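PDB 4L9P: CaaX farnesyltransferase alpha subunit Ram2 from Aspergillus fumigatus, which serves as the alpha subunit of the heterodimeric enzyme that probably transfers farnesyl, and perhaps geranylgeranyl, groups to the cysteine of CaaX proteins. Local coordinates for residues S243-S248 against S277-F282; S260-A265 against S303-E308; L310-A315 against E347-Q352. The protein carries 1 engineered substitution. All coordinates share one frame; numbering follows the deposited sequence.

Interaction 1: residues S243-S248 against S277-F282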
loop_
_atom_site.group_PDB
_atom_site.type_symbol
_atom_site.label_atom_id
_atom_site.label_comp_id
_atom_site.label_asym_id
_atom_site.label_seq_id
_atom_site.Cartn_x
_atom_site.Cartn_y
_atom_site.Cartn_z
ATOM N N SER A 243 22.069 7.921 -24.137
ATOM C CA SER A 243 22.190 9.088 -23.283
ATOM C C SER A 243 21.692 8.788 -21.855
ATOM O O SER A 243 22.316 9.160 -20.853
ATOM C CB SER A 243 21.349 10.231 -23.899
ATOM O OG SER A 243 21.316 11.372 -23.056
ATOM N N GLU A 244 20.576 8.092 -21.746
ATOM C CA GLU A 244 20.028 7.796 -20.415
ATOM C C GLU A 244 20.872 6.789 -19.653
ATOM O O GLU A 244 20.997 6.866 -18.435
ATOM C CB GLU A 244 18.599 7.273 -20.586
ATOM C CG GLU A 244 17.651 8.411 -20.961
ATOM C CD GLU A 244 17.541 9.457 -19.868
ATOM O OE1 GLU A 244 17.308 9.064 -18.700
ATOM O OE2 GLU A 244 17.653 10.679 -20.174
ATOM N N LEU A 245 21.447 5.841 -20.385
ATOM C CA LEU A 245 22.384 4.916 -19.738
ATOM C C LEU A 245 23.663 5.622 -19.276
ATOM O O LEU A 245 24.194 5.324 -18.185
ATOM C CB LEU A 245 22.676 3.725 -20.665
ATOM C CG LEU A 245 21.497 2.810 -20.956
ATOM C CD1 LEU A 245 21.902 1.833 -22.033
ATOM C CD2 LEU A 245 21.035 2.061 -19.671
ATOM N N GLN A 246 24.177 6.550 -20.099
ATOM C CA GLN A 246 25.351 7.270 -19.662
ATOM C C GLN A 246 25.049 8.121 -18.438
ATOM O O GLN A 246 25.868 8.196 -17.484
ATOM C CB GLN A 246 25.861 8.166 -20.824
ATOM C CG GLN A 246 27.094 8.965 -20.505
ATOM C CD GLN A 246 27.600 9.696 -21.755
ATOM O OE1 GLN A 246 27.141 10.801 -22.074
ATOM N NE2 GLN A 246 28.529 9.067 -22.481
ATOM N N TYR A 247 23.868 8.755 -18.428
ATOM C CA TYR A 247 23.474 9.559 -17.279
ATOM C C TYR A 247 23.435 8.685 -16.004
ATOM O O TYR A 247 23.944 9.049 -14.911
ATOM C CB TYR A 247 22.106 10.202 -17.519
ATOM C CG TYR A 247 21.574 10.979 -16.332
ATOM C CD1 TYR A 247 21.949 12.318 -16.130
ATOM C CD2 TYR A 247 20.674 10.392 -15.436
ATOM C CE1 TYR A 247 21.462 13.035 -15.068
ATOM C CE2 TYR A 247 20.201 11.077 -14.353
ATOM C CZ TYR A 247 20.587 12.395 -14.165
ATOM O OH TYR A 247 20.067 13.082 -13.109
ATOM N N SER A 248 22.839 7.531 -16.148
ATOM C CA SER A 248 22.736 6.578 -15.018
ATOM C C SER A 248 24.125 6.183 -14.497
ATOM O O SER A 248 24.298 6.142 -13.265
ATOM C CB SER A 248 21.964 5.337 -15.445
ATOM O OG SER A 248 20.657 5.708 -15.836
ATOM N N SER A 277 24.082 -7.491 -20.240
ATOM C CA SER A 277 25.506 -7.614 -20.530
ATOM C C SER A 277 26.125 -6.328 -21.135
ATOM O O SER A 277 27.357 -6.173 -21.148
ATOM C CB SER A 277 25.782 -8.842 -21.427
ATOM O OG SER A 277 25.023 -8.730 -22.612
ATOM N N GLU A 278 25.301 -5.396 -21.638
ATOM C CA GLU A 278 25.849 -4.106 -22.026
ATOM C C GLU A 278 26.616 -3.431 -20.916
ATOM O O GLU A 278 27.454 -2.579 -21.196
ATOM C CB GLU A 278 24.760 -3.119 -22.450
ATOM C CG GLU A 278 24.172 -3.448 -23.756
ATOM C CD GLU A 278 23.664 -2.234 -24.525
ATOM O OE1 GLU A 278 23.677 -1.032 -24.042
ATOM O OE2 GLU A 278 23.208 -2.533 -25.636
ATOM N N TRP A 279 26.273 -3.741 -19.666
ATOM C CA TRP A 279 26.964 -3.138 -18.532
ATOM C C TRP A 279 27.893 -4.097 -17.779
ATOM O O TRP A 279 28.241 -3.848 -16.640
ATOM C CB TRP A 279 25.957 -2.563 -17.530
ATOM C CG TRP A 279 25.445 -1.213 -17.915
ATOM C CD1 TRP A 279 25.468 -0.577 -19.155
ATOM C CD2 TRP A 279 24.887 -0.295 -17.001
ATOM N NE1 TRP A 279 24.921 0.696 -19.026
ATOM C CE2 TRP A 279 24.558 0.886 -17.715
ATOM C CE3 TRP A 279 24.647 -0.353 -15.627
ATOM C CZ2 TRP A 279 23.968 2.003 -17.092
ATOM C CZ3 TRP A 279 24.079 0.724 -14.998
ATOM C CH2 TRP A 279 23.774 1.922 -15.720
ATOM N N LYS A 280 28.325 -5.174 -18.433
ATOM C CA LYS A 280 29.116 -6.168 -17.726
ATOM C C LYS A 280 30.410 -5.556 -17.200
ATOM O O LYS A 280 30.753 -5.732 -16.050
ATOM C CB LYS A 280 29.387 -7.362 -18.633
ATOM C CG LYS A 280 30.076 -8.542 -17.944
ATOM C CD LYS A 280 30.331 -9.656 -18.943
ATOM C CE LYS A 280 31.216 -10.709 -18.324
ATOM N NZ LYS A 280 31.666 -11.679 -19.349
ATOM N N ASP A 281 31.102 -4.793 -18.032
ATOM C CA ASP A 281 32.382 -4.262 -17.610
ATOM C C ASP A 281 32.179 -3.166 -16.576
ATOM O O ASP A 281 32.952 -3.053 -15.627
ATOM C CB ASP A 281 33.101 -3.695 -18.814
ATOM C CG ASP A 281 33.647 -4.760 -19.711
ATOM O OD1 ASP A 281 33.863 -5.903 -19.246
ATOM O OD2 ASP A 281 33.888 -4.428 -20.893
ATOM N N PHE A 282 31.149 -2.337 -16.761
ATOM C CA PHE A 282 30.858 -1.306 -15.780
ATOM C C PHE A 282 30.590 -1.971 -14.408
ATOM O O PHE A 282 31.118 -1.530 -13.397
ATOM C CB PHE A 282 29.628 -0.505 -16.214
ATOM C CG PHE A 282 29.236 0.590 -15.262
ATOM C CD1 PHE A 282 30.027 1.712 -15.147
ATOM C CD2 PHE A 282 28.043 0.517 -14.526
ATOM C CE1 PHE A 282 29.695 2.748 -14.324
ATOM C CE2 PHE A 282 27.686 1.557 -13.665
ATOM C CZ PHE A 282 28.520 2.691 -13.583
#

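Interaction 2: residues S260-A265 against S303-E308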
loop_
_atom_site.group_PDB
_atom_site.type_symbol
_atom_site.label_atom_id
_atom_site.label_comp_id
_atom_site.label_asym_id
_atom_site.label_seq_id
_atom_site.Cartn_x
_atom_site.Cartn_y
_atom_site.Cartn_z
ATOM N N SER A 260 18.655 3.218 -6.673
ATOM C CA SER A 260 17.730 3.833 -7.655
ATOM C C SER A 260 18.241 3.887 -9.103
ATOM O O SER A 260 17.519 3.478 -9.987
ATOM C CB SER A 260 17.289 5.236 -7.189
ATOM O OG SER A 260 16.537 5.133 -5.970
ATOM N N PRO A 261 19.478 4.390 -9.345
ATOM C CA PRO A 261 19.945 4.444 -10.749
ATOM C C PRO A 261 20.202 3.052 -11.331
ATOM O O PRO A 261 20.082 2.913 -12.533
ATOM C CB PRO A 261 21.278 5.221 -10.676
ATOM C CG PRO A 261 21.756 5.044 -9.217
ATOM C CD PRO A 261 20.406 5.118 -8.444
ATOM N N TRP A 262 20.557 2.066 -10.507
ATOM C CA TRP A 262 20.728 0.702 -11.027
ATOM C C TRP A 262 19.378 0.172 -11.489
ATOM O O TRP A 262 19.270 -0.459 -12.557
ATOM C CB TRP A 262 21.313 -0.230 -9.963
ATOM C CG TRP A 262 22.752 0.061 -9.627
ATOM C CD1 TRP A 262 23.203 0.770 -8.560
ATOM C CD2 TRP A 262 23.911 -0.450 -10.295
ATOM N NE1 TRP A 262 24.597 0.763 -8.525
ATOM C CE2 TRP A 262 25.050 0.036 -9.593
ATOM C CE3 TRP A 262 24.108 -1.258 -11.438
ATOM C CZ2 TRP A 262 26.379 -0.297 -9.980
ATOM C CZ3 TRP A 262 25.441 -1.548 -11.851
ATOM C CH2 TRP A 262 26.542 -1.094 -11.095
ATOM N N SER A 263 18.331 0.400 -10.688
ATOM C CA SER A 263 16.990 -0.054 -11.074
ATOM C C SER A 263 16.524 0.717 -12.313
ATOM O O SER A 263 15.897 0.149 -13.197
ATOM C CB SER A 263 16.016 0.146 -9.928
ATOM O OG SER A 263 16.439 -0.641 -8.801
ATOM N N TYR A 264 16.809 2.007 -12.374
ATOM C CA TYR A 264 16.410 2.799 -13.549
ATOM C C TYR A 264 17.104 2.219 -14.794
ATOM O O TYR A 264 16.457 1.987 -15.835
ATOM C CB TYR A 264 16.811 4.250 -13.307
ATOM C CG TYR A 264 16.455 5.162 -14.432
ATOM C CD1 TYR A 264 15.128 5.614 -14.565
ATOM C CD2 TYR A 264 17.403 5.562 -15.379
ATOM C CE1 TYR A 264 14.782 6.444 -15.613
ATOM C CE2 TYR A 264 17.069 6.412 -16.461
ATOM C CZ TYR A 264 15.754 6.838 -16.564
ATOM O OH TYR A 264 15.359 7.659 -17.610
ATOM N N ALA A 265 18.392 1.917 -14.703
ATOM C CA ALA A 265 19.101 1.360 -15.868
ATOM C C ALA A 265 18.552 0.011 -16.303
ATOM O O ALA A 265 18.424 -0.253 -17.504
ATOM C CB ALA A 265 20.626 1.235 -15.593
ATOM N N SER A 303 29.728 -1.894 -4.558
ATOM C CA SER A 303 28.273 -1.886 -4.821
ATOM C C SER A 303 27.668 -3.276 -4.822
ATOM O O SER A 303 28.068 -4.125 -5.655
ATOM C CB SER A 303 28.000 -1.229 -6.191
ATOM O OG SER A 303 26.584 -1.220 -6.446
ATOM N N SER A 304 26.699 -3.534 -3.919
ATOM C CA SER A 304 25.983 -4.812 -3.961
ATOM C C SER A 304 25.161 -4.945 -5.252
ATOM O O SER A 304 24.924 -6.057 -5.771
ATOM C CB SER A 304 25.106 -4.976 -2.724
ATOM O OG SER A 304 24.095 -3.973 -2.701
ATOM N N HIS A 305 24.705 -3.797 -5.778
ATOM C CA HIS A 305 23.958 -3.818 -7.024
ATOM C C HIS A 305 24.773 -4.318 -8.193
ATOM O O HIS A 305 24.241 -4.953 -9.114
ATOM C CB HIS A 305 23.408 -2.381 -7.320
ATOM C CG HIS A 305 22.765 -1.813 -6.096
ATOM N ND1 HIS A 305 21.673 -2.423 -5.516
ATOM C CD2 HIS A 305 23.119 -0.792 -5.280
ATOM C CE1 HIS A 305 21.373 -1.782 -4.408
ATOM N NE2 HIS A 305 22.224 -0.790 -4.235
ATOM N N ALA A 306 26.076 -4.014 -8.172
ATOM C CA ALA A 306 26.992 -4.513 -9.205
ATOM C C ALA A 306 27.098 -6.024 -9.128
ATOM O O ALA A 306 27.106 -6.675 -10.154
ATOM C CB ALA A 306 28.315 -3.852 -9.057
ATOM N N ILE A 307 27.119 -6.571 -7.914
ATOM C CA ILE A 307 27.196 -8.032 -7.772
ATOM C C ILE A 307 25.902 -8.660 -8.293
ATOM O O ILE A 307 25.944 -9.689 -9.027
ATOM C CB ILE A 307 27.406 -8.452 -6.288
ATOM C CG1 ILE A 307 28.680 -7.831 -5.712
ATOM C CG2 ILE A 307 27.420 -9.976 -6.116
ATOM C CD1 ILE A 307 28.843 -8.140 -4.243
ATOM N N GLU A 308 24.729 -8.076 -7.960
ATOM C CA GLU A 308 23.477 -8.661 -8.454
ATOM C C GLU A 308 23.376 -8.550 -9.972
ATOM O O GLU A 308 22.884 -9.461 -10.656
ATOM C CB GLU A 308 22.331 -7.915 -7.829
ATOM C CG GLU A 308 20.982 -8.532 -8.217
ATOM C CD GLU A 308 19.877 -7.702 -7.619
ATOM O OE1 GLU A 308 20.181 -6.529 -7.224
ATOM O OE2 GLU A 308 18.721 -8.179 -7.539
#

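Interaction 3: residues L310-A315 against E347-Q352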
loop_
_atom_site.group_PDB
_atom_site.type_symbol
_atom_site.label_atom_id
_atom_site.label_comp_id
_atom_site.label_asym_id
_atom_site.label_seq_id
_atom_site.Cartn_x
_atom_site.Cartn_y
_atom_site.Cartn_z
ATOM N N LEU A 310 25.912 -8.615 -12.067
ATOM C CA LEU A 310 26.766 -9.699 -12.592
ATOM C C LEU A 310 26.096 -11.078 -12.469
ATOM O O LEU A 310 26.221 -11.901 -13.376
ATOM C CB LEU A 310 28.144 -9.683 -11.908
ATOM C CG LEU A 310 28.944 -8.448 -12.321
ATOM C CD1 LEU A 310 30.197 -8.254 -11.468
ATOM C CD2 LEU A 310 29.256 -8.378 -13.838
ATOM N N ALA A 311 25.386 -11.340 -11.372
ATOM C CA ALA A 311 24.754 -12.630 -11.221
ATOM C C ALA A 311 23.782 -12.815 -12.368
ATOM O O ALA A 311 23.682 -13.893 -12.931
ATOM C CB ALA A 311 24.019 -12.686 -9.914
ATOM N N ASP A 312 23.009 -11.763 -12.677
ATOM C CA ASP A 312 22.039 -11.873 -13.766
ATOM C C ASP A 312 22.686 -12.008 -15.142
ATOM O O ASP A 312 22.195 -12.797 -15.981
ATOM C CB ASP A 312 21.055 -10.695 -13.766
ATOM C CG ASP A 312 20.113 -10.732 -12.583
ATOM O OD1 ASP A 312 19.895 -11.811 -11.975
ATOM O OD2 ASP A 312 19.547 -9.676 -12.260
ATOM N N VAL A 313 23.757 -11.233 -15.398
ATOM C CA VAL A 313 24.472 -11.370 -16.667
ATOM C C VAL A 313 24.969 -12.814 -16.868
ATOM O O VAL A 313 24.785 -13.405 -17.945
ATOM C CB VAL A 313 25.661 -10.386 -16.739
ATOM C CG1 VAL A 313 26.629 -10.780 -17.854
ATOM C CG2 VAL A 313 25.138 -8.941 -16.930
ATOM N N TYR A 314 25.577 -13.394 -15.839
ATOM C CA TYR A 314 26.169 -14.736 -15.990
ATOM C C TYR A 314 25.076 -15.802 -16.050
ATOM O O TYR A 314 25.236 -16.840 -16.714
ATOM C CB TYR A 314 27.118 -15.014 -14.830
ATOM C CG TYR A 314 28.420 -14.265 -14.977
ATOM C CD1 TYR A 314 29.251 -14.490 -16.087
ATOM C CD2 TYR A 314 28.837 -13.360 -14.017
ATOM C CE1 TYR A 314 30.462 -13.784 -16.226
ATOM C CE2 TYR A 314 30.023 -12.649 -14.159
ATOM C CZ TYR A 314 30.813 -12.850 -15.260
ATOM O OH TYR A 314 31.982 -12.143 -15.369
ATOM N N ALA A 315 23.971 -15.569 -15.340
ATOM C CA ALA A 315 22.869 -16.531 -15.301
ATOM C C ALA A 315 22.059 -16.559 -16.608
ATOM O O ALA A 315 21.607 -17.609 -17.091
ATOM C CB ALA A 315 21.918 -16.161 -14.154
ATOM N N GLU A 347 19.165 -17.574 -2.472
ATOM C CA GLU A 347 19.256 -19.035 -2.570
ATOM C C GLU A 347 18.220 -19.548 -3.571
ATOM O O GLU A 347 18.484 -20.522 -4.266
ATOM C CB GLU A 347 19.134 -19.713 -1.194
ATOM C CG GLU A 347 20.340 -19.448 -0.292
ATOM C CD GLU A 347 20.304 -20.113 1.099
ATOM O OE1 GLU A 347 19.240 -20.587 1.558
ATOM O OE2 GLU A 347 21.352 -20.102 1.760
ATOM N N TYR A 348 17.061 -18.887 -3.640
ATOM C CA TYR A 348 16.046 -19.235 -4.671
ATOM C C TYR A 348 16.661 -19.028 -6.082
ATOM O O TYR A 348 16.501 -19.882 -6.980
ATOM C CB TYR A 348 14.786 -18.385 -4.489
ATOM C CG TYR A 348 13.778 -18.477 -5.591
ATOM C CD1 TYR A 348 12.948 -19.581 -5.679
ATOM C CD2 TYR A 348 13.609 -17.431 -6.521
ATOM C CE1 TYR A 348 11.976 -19.680 -6.673
ATOM C CE2 TYR A 348 12.643 -17.525 -7.531
ATOM C CZ TYR A 348 11.815 -18.641 -7.593
ATOM O OH TYR A 348 10.859 -18.755 -8.588
ATOM N N ARG A 349 17.388 -17.920 -6.281
ATOM C CA ARG A 349 18.051 -17.671 -7.562
ATOM C C ARG A 349 19.098 -18.744 -7.825
ATOM O O ARG A 349 19.179 -19.255 -8.936
ATOM C CB ARG A 349 18.701 -16.291 -7.647
ATOM C CG ARG A 349 17.655 -15.151 -7.664
ATOM C CD ARG A 349 16.933 -15.080 -9.032
ATOM N NE ARG A 349 17.885 -14.650 -10.057
ATOM C CZ ARG A 349 18.080 -15.248 -11.230
ATOM N NH1 ARG A 349 17.405 -16.368 -11.561
ATOM N NH2 ARG A 349 18.967 -14.729 -12.091
ATOM N N ILE A 350 19.895 -19.094 -6.812
ATOM C CA ILE A 350 20.885 -20.198 -6.972
ATOM C C ILE A 350 20.169 -21.490 -7.382
ATOM O O ILE A 350 20.642 -22.196 -8.278
ATOM C CB ILE A 350 21.675 -20.425 -5.672
ATOM C CG1 ILE A 350 22.587 -19.204 -5.417
ATOM C CG2 ILE A 350 22.519 -21.711 -5.778
ATOM C CD1 ILE A 350 23.258 -19.144 -4.053
ATOM N N ARG A 351 19.030 -21.802 -6.785
ATOM C CA ARG A 351 18.305 -23.031 -7.133
ATOM C C ARG A 351 17.825 -22.975 -8.579
ATOM O O ARG A 351 17.877 -23.967 -9.292
ATOM C CB ARG A 351 17.109 -23.275 -6.192
ATOM C CG ARG A 351 17.526 -23.543 -4.749
ATOM C CD ARG A 351 16.444 -24.250 -3.897
ATOM N NE ARG A 351 15.191 -23.512 -3.817
ATOM C CZ ARG A 351 14.941 -22.536 -2.940
ATOM N NH1 ARG A 351 15.879 -22.196 -2.087
ATOM N NH2 ARG A 351 13.749 -21.902 -2.919
ATOM N N GLN A 352 17.363 -21.798 -9.013
ATOM C CA GLN A 352 16.862 -21.650 -10.392
ATOM C C GLN A 352 18.002 -21.823 -11.384
ATOM O O GLN A 352 17.851 -22.516 -12.387
ATOM C CB GLN A 352 16.301 -20.263 -10.635
ATOM C CG GLN A 352 14.953 -19.958 -9.957
ATOM C CD GLN A 352 14.377 -18.633 -10.433
ATOM O OE1 GLN A 352 15.030 -17.592 -10.344
ATOM N NE2 GLN A 352 13.139 -18.666 -10.944
HETATM O O HOH W 1 19.713 -12.335 -9.390
#

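Interaction 1: residues S243-S248 against S277-F282
W279 pushes the benzene end of its indole against one turn of helix 238-254, where it overlaps L245 and S248. The ring arrives edge first: CZ2 lies 3.5 Å from the backbone O of L245, and CH2 lies 3.9 Å from S248 CB, which sits in the plane of the indole. L245 gives the apolar half of the contact, its CD2 methyl meeting W279 CZ2 at 3.9 Å, while its other methyl, CD1, approaches the carboxylate of E278. A leucine suits this place because its two branches can serve two neighbours at once.

S248 is small enough to let the indole edge come close, and its hydroxyl is turned back on its own helix. With OG beside the backbone N and anti to the carbonyl carbon (chi1 -61°), it donates to E244 O at 2.9 Å. That carbonyl also accepts from S248 N, the two donors reaching it from opposite faces of its plane. E278 OE1 is held by a salt bridge to R274, which suits a carboxylate at the exposed border of the contact.

F282 CD2 lies over one face of the indole, near its rim; W309 of helix 304-317 also stacks with W279. The tryptophan, just before helix 280-284, thus fills the junction of that short helix with helices 238-254, 259-272 and 304-317 in this all-helical subunit.

Interaction 2: residues S260-A265 against S303-E308
W262 and H305 meet through a CH-pi contact, the centrepiece of this buried interface. H305 CB stands 3.3 Å from the centroid of the five-membered ring of W262, only 8° off the ring normal, so the methylene rests squarely on the pyrrole face. That five-membered ring and the imidazole of H305 are oblique, their planes 39° apart, neither stacked nor edge-to-face. Because H305 CG lies beside its backbone N and anti to the carbonyl carbon (chi1 -47°), the imidazole continues beyond the pyrrole ring, its CG and CD2 each still 3.6 Å from W262 CD1, while CB makes the closest approach.

Apolar packing continues the contact along the indole. Its far corner, CH2, touches A306 CB at 3.9 Å, and the backbone N of A306 lies over the same face as H305 CB. Alanine fits because a short side chain lets the broad ring come close to the helix backbone.

The polar groups find their main partners in the loop preceding helix 259-272. W262 NE1 and S303 OG both donate to P256 O, which brings them 3.5 Å apart without a bond between them, the angle being poor. H305 NE2 bonds to E257 O. Tryptophan and histidine thus suit their places by joining an apolar surface to a ring N-H. Serine suits the N-cap position: S303 OG also accepts a weak capping bond from A306 N at 3.3 Å, so one hydroxyl serves both the loop and the first turn of helix 304-317.

Consistent with the stacked helices of prenyltransferase alpha subunits, the contact sits among helices 197-208, 238-254 and 323-338, bordered by the Ram1 beta subunit, whose N361 bonds to S260 OG.

Interaction 3: residues L310-A315 against E347-Q352
R349 reaches across from helix 343-362 to D312 and A315 on helix 304-317. From CB, which points toward the partner helix, the chain bends at chi2 (-74°) and again at chi3 (-68°), folding the methylenes so that the guanidinium lies between the helices; L331 of helix 323-338 packs against this side chain. R349 NE donates to a water at 3.0 Å, and that water donates in turn to D312 OD1 at 2.6 Å. Beyond CZ, R349 NH2 makes the direct link, a salt bridge to D312 OD1 of 3.1 Å with an N-H...O angle of 153°. NH2 meets OD1 on the anti side, out of the carboxylate plane, and carboxylate and guanidinium are turned well away from coplanar.

The bridge links two helices that flank helix 323-338 in sequence, within the right-handed superhelix of helical hairpins known for prenyltransferase alpha subunits. D312 also has R266 as a partner through OD2, so its carboxylate joins two arginines, while NH2 of R349 has a second acid in E316.

A315 CB lies 3.9 Å from R349 NH2, its small methyl leaving room for the charged group. R349 NH1 donates to Q352 OE1 at 2.9 Å, an amide long enough to reach back one helical turn and help fix the guanidinium's rotation.

Overall arrangement
The three contacts follow the C-terminal helices of the chain, all on the same side of its centre. Interactions 1 and 2 interleave in sequence and lie about 11 Å apart between centres; they touch directly, with W279 CH2 3.2 Å from A265 CB and E244 OE1 probably hydrogen-bonded to Y264 OH. Interaction 3 comes later, its centre about 15 Å from that of interaction 2 and about 20 Å from that of interaction 1. Helix 304-317 joins the last two, its beginning meeting helix 259-272 and its later turns helix 343-362, while K280 packs on V313 and Y314 to link interaction 1 with interaction 3. Successive helices thus appear tied in series along this all-helical subunit, beside Ram1 at interaction 2.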